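Local structure of HTH-type transcriptional regulator LysG (Mycobacterium tuberculosis, 3ISP) at residues A[136-150]-A[262-274]. The protein probably activates expression of the exporter LysE and represses its own expression, acting as a homodimeric DNA-binding regulator of the LysR family. Sequence-based numbering, arbitrary orientation.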
loop_
_atom_site.group_PDB
_atom_site.type_symbol
_atom_site.label_atom_id
_atom_site.label_comp_id
_atom_site.label_asym_id
_atom_site.label_seq_id
_atom_site.Cartn_x
_atom_site.Cartn_y
_atom_site.Cartn_z
ATOM N N LEU A 136 15.764 8.717 -6.625
ATOM C CA LEU A 136 16.472 9.988 -6.573
ATOM C C LEU A 136 16.521 10.520 -5.146
ATOM O O LEU A 136 17.590 10.840 -4.641
ATOM C CB LEU A 136 15.833 11.020 -7.496
ATOM C CG LEU A 136 16.097 10.853 -8.984
ATOM C CD1 LEU A 136 15.642 12.105 -9.713
ATOM C CD2 LEU A 136 17.571 10.595 -9.230
ATOM N N ARG A 137 15.363 10.618 -4.505
ATOM C CA ARG A 137 15.307 11.032 -3.115
ATOM C C ARG A 137 16.257 10.220 -2.247
ATOM O O ARG A 137 16.950 10.774 -1.398
ATOM C CB ARG A 137 13.887 10.900 -2.571
ATOM C CG ARG A 137 12.992 12.082 -2.883
ATOM C CD ARG A 137 11.685 12.008 -2.123
ATOM N NE ARG A 137 11.076 10.683 -2.233
ATOM C CZ ARG A 137 10.217 10.326 -3.184
ATOM N NH1 ARG A 137 9.854 11.199 -4.123
ATOM N NH2 ARG A 137 9.721 9.094 -3.194
ATOM N N GLU A 138 16.294 8.912 -2.466
ATOM C CA GLU A 138 17.039 8.003 -1.598
ATOM C C GLU A 138 18.543 7.903 -1.918
ATOM O O GLU A 138 19.265 7.087 -1.326
ATOM C CB GLU A 138 16.397 6.601 -1.618
ATOM C CG GLU A 138 15.026 6.505 -0.936
ATOM C CD GLU A 138 14.486 5.075 -0.874
ATOM O OE1 GLU A 138 15.166 4.158 -1.396
ATOM O OE2 GLU A 138 13.382 4.869 -0.306
ATOM N N GLY A 139 19.005 8.723 -2.860
ATOM C CA GLY A 139 20.401 8.728 -3.265
ATOM C C GLY A 139 20.788 7.513 -4.080
ATOM O O GLY A 139 21.929 7.394 -4.526
ATOM N N VAL A 140 19.839 6.604 -4.278
ATOM C CA VAL A 140 20.098 5.388 -5.041
ATOM C C VAL A 140 20.496 5.713 -6.475
ATOM O O VAL A 140 21.441 5.128 -7.007
ATOM C CB VAL A 140 18.885 4.426 -5.027
ATOM C CG1 VAL A 140 18.938 3.454 -6.203
ATOM C CG2 VAL A 140 18.823 3.679 -3.713
ATOM N N ALA A 141 19.783 6.649 -7.094
ATOM C CA ALA A 141 20.114 7.093 -8.447
ATOM C C ALA A 141 20.684 8.502 -8.424
ATOM O O ALA A 141 20.189 9.362 -7.697
ATOM C CB ALA A 141 18.892 7.045 -9.326
ATOM N N MET A 142 21.728 8.735 -9.220
ATOM C CA MET A 142 22.322 10.070 -9.320
ATOM C C MET A 142 21.751 10.841 -10.508
ATOM O O MET A 142 22.295 11.870 -10.916
ATOM C CB MET A 142 23.868 10.033 -9.351
ATOM C CG MET A 142 24.513 8.708 -9.771
ATOM S SD MET A 142 25.197 7.660 -8.446
ATOM C CE MET A 142 23.735 6.861 -7.830
ATOM N N GLY A 143 20.641 10.337 -11.045
ATOM C CA GLY A 143 19.953 10.972 -12.152
ATOM C C GLY A 143 18.914 10.061 -12.767
ATOM O O GLY A 143 19.064 8.841 -12.710
ATOM N N ALA A 144 17.865 10.642 -13.354
ATOM C CA ALA A 144 16.770 9.846 -13.929
ATOM C C ALA A 144 16.014 10.545 -15.062
ATOM O O ALA A 144 15.656 11.717 -14.951
ATOM C CB ALA A 144 15.788 9.426 -12.837
ATOM N N VAL A 145 15.762 9.824 -16.148
ATOM C CA VAL A 145 14.814 10.291 -17.145
ATOM C C VAL A 145 13.408 10.023 -16.591
ATOM O O VAL A 145 13.065 8.890 -16.298
ATOM C CB VAL A 145 15.023 9.585 -18.496
ATOM C CG1 VAL A 145 13.962 10.003 -19.491
ATOM C CG2 VAL A 145 16.413 9.885 -19.038
ATOM N N THR A 146 12.610 11.071 -16.424
ATOM C CA THR A 146 11.310 10.949 -15.782
ATOM C C THR A 146 10.300 11.867 -16.450
ATOM O O THR A 146 10.676 12.817 -17.119
ATOM C CB THR A 146 11.391 11.340 -14.292
ATOM O OG1 THR A 146 10.074 11.364 -13.719
ATOM C CG2 THR A 146 12.016 12.719 -14.140
ATOM N N THR A 147 9.015 11.587 -16.272
ATOM C CA THR A 147 7.984 12.429 -16.869
ATOM C C THR A 147 7.702 13.563 -15.922
ATOM O O THR A 147 6.811 14.373 -16.160
ATOM C CB THR A 147 6.661 11.665 -17.143
ATOM O OG1 THR A 147 6.178 11.061 -15.933
ATOM C CG2 THR A 147 6.848 10.593 -18.239
ATOM N N GLU A 148 8.485 13.607 -14.848
ATOM C CA GLU A 148 8.298 14.564 -13.767
ATOM C C GLU A 148 8.986 15.884 -14.022
ATOM O O GLU A 148 10.213 15.959 -14.020
ATOM C CB GLU A 148 8.865 13.996 -12.469
ATOM C CG GLU A 148 8.669 14.912 -11.278
ATOM C CD GLU A 148 7.237 14.899 -10.797
ATOM O OE1 GLU A 148 6.760 13.809 -10.384
ATOM O OE2 GLU A 148 6.589 15.971 -10.842
ATOM N N ARG A 149 8.192 16.933 -14.193
ATOM C CA ARG A 149 8.734 18.281 -14.333
ATOM C C ARG A 149 9.236 18.878 -13.007
ATOM O O ARG A 149 10.237 19.597 -12.988
ATOM C CB ARG A 149 7.695 19.206 -14.972
ATOM C CG ARG A 149 8.033 20.667 -14.862
ATOM C CD ARG A 149 6.966 21.538 -15.487
ATOM N NE ARG A 149 7.191 21.711 -16.917
ATOM C CZ ARG A 149 6.798 22.774 -17.611
ATOM N NH1 ARG A 149 6.167 23.770 -16.994
ATOM N NH2 ARG A 149 7.049 22.848 -18.916
ATOM N N ASN A 150 8.543 18.593 -11.908
ATOM C CA ASN A 150 8.894 19.195 -10.615
ATOM C C ASN A 150 10.215 18.667 -10.070
ATOM O O ASN A 150 10.454 17.466 -10.076
ATOM C CB ASN A 150 7.775 19.000 -9.579
ATOM C CG ASN A 150 6.553 19.892 -9.843
ATOM O OD1 ASN A 150 6.595 20.839 -10.652
ATOM N ND2 ASN A 150 5.455 19.592 -9.148
ATOM N N LEU A 262 -0.384 11.855 -28.520
ATOM C CA LEU A 262 -0.050 12.417 -27.220
ATOM C C LEU A 262 1.395 12.847 -27.189
ATOM O O LEU A 262 2.289 12.072 -27.537
ATOM C CB LEU A 262 -0.284 11.414 -26.088
ATOM C CG LEU A 262 -1.646 11.421 -25.412
ATOM C CD1 LEU A 262 -1.498 10.874 -24.013
ATOM C CD2 LEU A 262 -2.212 12.822 -25.370
ATOM N N ASP A 263 1.625 14.086 -26.774
ATOM C CA ASP A 263 2.976 14.530 -26.495
ATOM C C ASP A 263 3.177 14.499 -24.993
ATOM O O ASP A 263 2.355 15.012 -24.222
ATOM C CB ASP A 263 3.241 15.921 -27.065
ATOM C CG ASP A 263 3.205 15.948 -28.579
ATOM O OD1 ASP A 263 4.033 15.264 -29.214
ATOM O OD2 ASP A 263 2.353 16.669 -29.140
ATOM N N VAL A 264 4.262 13.858 -24.581
ATOM C CA VAL A 264 4.591 13.752 -23.172
ATOM C C VAL A 264 5.954 14.373 -22.968
ATOM O O VAL A 264 6.945 13.874 -23.484
ATOM C CB VAL A 264 4.613 12.278 -22.716
ATOM C CG1 VAL A 264 4.440 12.174 -21.207
ATOM C CG2 VAL A 264 3.515 11.506 -23.416
ATOM N N PRO A 265 6.005 15.497 -22.249
ATOM C CA PRO A 265 7.295 16.098 -21.914
ATOM C C PRO A 265 8.127 15.134 -21.085
ATOM O O PRO A 265 7.620 14.562 -20.119
ATOM C CB PRO A 265 6.902 17.295 -21.046
ATOM C CG PRO A 265 5.519 17.609 -21.418
ATOM C CD PRO A 265 4.874 16.304 -21.762
ATOM N N LEU A 266 9.381 14.944 -21.473
ATOM C CA LEU A 266 10.352 14.273 -20.625
ATOM C C LEU A 266 11.286 15.294 -19.956
ATOM O O LEU A 266 11.418 16.434 -20.426
ATOM C CB LEU A 266 11.166 13.290 -21.439
ATOM C CG LEU A 266 10.385 12.095 -21.988
ATOM C CD1 LEU A 266 11.293 11.250 -22.854
ATOM C CD2 LEU A 266 9.798 11.274 -20.866
ATOM N N TYR A 267 11.916 14.874 -18.861
ATOM C CA TYR A 267 12.894 15.675 -18.139
ATOM C C TYR A 267 14.074 14.821 -17.687
ATOM O O TYR A 267 13.905 13.659 -17.356
ATOM C CB TYR A 267 12.229 16.319 -16.929
ATOM C CG TYR A 267 11.040 17.152 -17.310
ATOM C CD1 TYR A 267 11.178 18.511 -17.571
ATOM C CD2 TYR A 267 9.787 16.582 -17.439
ATOM C CE1 TYR A 267 10.106 19.278 -17.938
ATOM C CE2 TYR A 267 8.698 17.345 -17.801
ATOM C CZ TYR A 267 8.865 18.697 -18.055
ATOM O OH TYR A 267 7.785 19.463 -18.434
ATOM N N TRP A 268 15.272 15.385 -17.677
ATOM C CA TRP A 268 16.384 14.719 -17.023
ATOM C C TRP A 268 16.631 15.388 -15.672
ATOM O O TRP A 268 17.102 16.521 -15.611
ATOM C CB TRP A 268 17.634 14.738 -17.908
ATOM C CG TRP A 268 18.936 14.444 -17.193
ATOM C CD1 TRP A 268 19.853 15.358 -16.764
ATOM C CD2 TRP A 268 19.467 13.156 -16.831
ATOM N NE1 TRP A 268 20.911 14.727 -16.156
ATOM C CE2 TRP A 268 20.699 13.375 -16.193
ATOM C CE3 TRP A 268 19.023 11.844 -16.994
ATOM C CZ2 TRP A 268 21.484 12.332 -15.714
ATOM C CZ3 TRP A 268 19.808 10.814 -16.522
ATOM C CH2 TRP A 268 21.017 11.059 -15.887
ATOM N N GLN A 269 16.271 14.693 -14.594
ATOM C CA GLN A 269 16.548 15.148 -13.233
ATOM C C GLN A 269 17.810 14.488 -12.670
ATOM O O GLN A 269 17.945 13.264 -12.720
ATOM C CB GLN A 269 15.356 14.873 -12.313
ATOM C CG GLN A 269 14.145 15.681 -12.685
ATOM C CD GLN A 269 13.192 15.933 -11.532
ATOM O OE1 GLN A 269 13.608 16.204 -10.407
ATOM N NE2 GLN A 269 11.902 15.888 -11.823
ATOM N N CYS A 270 18.727 15.296 -12.135
ATOM C CA CYS A 270 19.945 14.771 -11.518
ATOM C C CYS A 270 20.378 15.570 -10.286
ATOM O O CYS A 270 19.928 16.699 -10.072
ATOM C CB CYS A 270 21.085 14.716 -12.531
ATOM S SG CYS A 270 21.640 16.321 -13.141
ATOM N N TRP A 271 21.259 14.971 -9.484
ATOM C CA TRP A 271 21.778 15.612 -8.275
ATOM C C TRP A 271 22.218 17.041 -8.516
ATOM O O TRP A 271 23.126 17.291 -9.307
ATOM C CB TRP A 271 22.970 14.844 -7.710
ATOM C CG TRP A 271 22.604 13.568 -7.035
ATOM C CD1 TRP A 271 21.368 13.196 -6.596
ATOM C CD2 TRP A 271 23.492 12.500 -6.695
ATOM N NE1 TRP A 271 21.432 11.952 -6.021
ATOM C CE2 TRP A 271 22.725 11.504 -6.068
ATOM C CE3 TRP A 271 24.860 12.287 -6.870
ATOM C CZ2 TRP A 271 23.282 10.307 -5.613
ATOM C CZ3 TRP A 271 25.412 11.093 -6.420
ATOM C CH2 TRP A 271 24.623 10.121 -5.803
ATOM N N LYS A 272 21.572 17.973 -7.823
ATOM C CA LYS A 272 22.011 19.361 -7.814
ATOM C C LYS A 272 23.292 19.503 -6.993
ATOM O O LYS A 272 23.262 19.501 -5.764
ATOM C CB LYS A 272 20.915 20.261 -7.246
ATOM C CG LYS A 272 21.255 21.743 -7.242
ATOM C CD LYS A 272 20.015 22.588 -6.938
ATOM C CE LYS A 272 19.337 22.140 -5.648
ATOM N NZ LYS A 272 17.902 22.533 -5.608
ATOM N N LEU A 273 24.412 19.609 -7.694
ATOM C CA LEU A 273 25.712 19.768 -7.083
ATOM C C LEU A 273 26.713 19.909 -8.203
ATOM O O LEU A 273 26.347 19.807 -9.363
ATOM C CB LEU A 273 26.059 18.574 -6.197
ATOM C CG LEU A 273 25.911 17.165 -6.773
ATOM C CD1 LEU A 273 26.959 16.887 -7.836
ATOM C CD2 LEU A 273 26.005 16.133 -5.656
ATOM N N ASP A 274 27.973 20.156 -7.861
ATOM C CA ASP A 274 29.034 20.193 -8.863
ATOM C C ASP A 274 29.681 18.822 -9.034
ATOM O O ASP A 274 30.026 18.148 -8.061
ATOM C CB ASP A 274 30.096 21.217 -8.483
ATOM C CG ASP A 274 29.628 22.635 -8.692
ATOM O OD1 ASP A 274 28.638 22.822 -9.442
ATOM O OD2 ASP A 274 30.251 23.555 -8.107
HETATM O O HOH W 1 8.907 21.257 -20.757
#
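Met142 lies along the indole of Trp271, both side chains pointing the same way. Met142 CB sits over the six-membered ring, 3.4 Å from its centroid and 8° off the normal. The bend at chi2 returns SD obliquely to the same ring, a Met-aromatic contact, and the bend at chi3 lays CE near Trp271 CH2. At the edge of this indole lies Gly139 O. On the sheet face of Val145 and Trp268, Val145 CG2 meets the indole edge at Trp268 CE3 (3.9 Å). Ala144 N lies over one face of the Trp268 indole, and Gly143 CA, which bears no side chain, lies obliquely to it; Trp268 NE1 is hydrogen-bonded to Thr282 OG1.

Strands 143-146 and 262-271 run antiparallel, with 161° between their N-to-C directions. Ala144 with Gln269 and Thr146 with Tyr267 are hydrogen-bonded pairs, each with two backbone bonds; Gly143-Cys270 and Val145-Trp268 are non-hydrogen-bonded. In the mixed sheet of the LysR substrate-binding domain, 143-146 is flanked on its other side by strand 95-101.

The opposite face carries Gln269, whose CB meets Leu136 CD1. With CG anti to its carbonyl carbon (chi1 -66°) and the chain extended beyond it, NE2 reaches Glu148 O and Asn150 O, each at 2.8 Å. Both bonds approach from above the acceptor's carbonyl plane; OE1 accepts from Val152 N. The loop after strand 143-146 begins with an ST turn, Glu148 N donating to Thr146 OG1 at 3.0 Å.

Farther out, Arg149 CA stands over the Tyr267 ring, 3.6 Å from its centroid. The arginine chain bends at chi3, and NE donates to Tyr267 OH at 2.8 Å; a water joins that hydroxyl to Arg149 NH2. Three hydrogen bonds thus fix the Gln269 amide's rotation, tying the loop to the strand by its backbone, whereas the tyrosine hydroxyl probably becomes more polarised beside the cationic guanidinium.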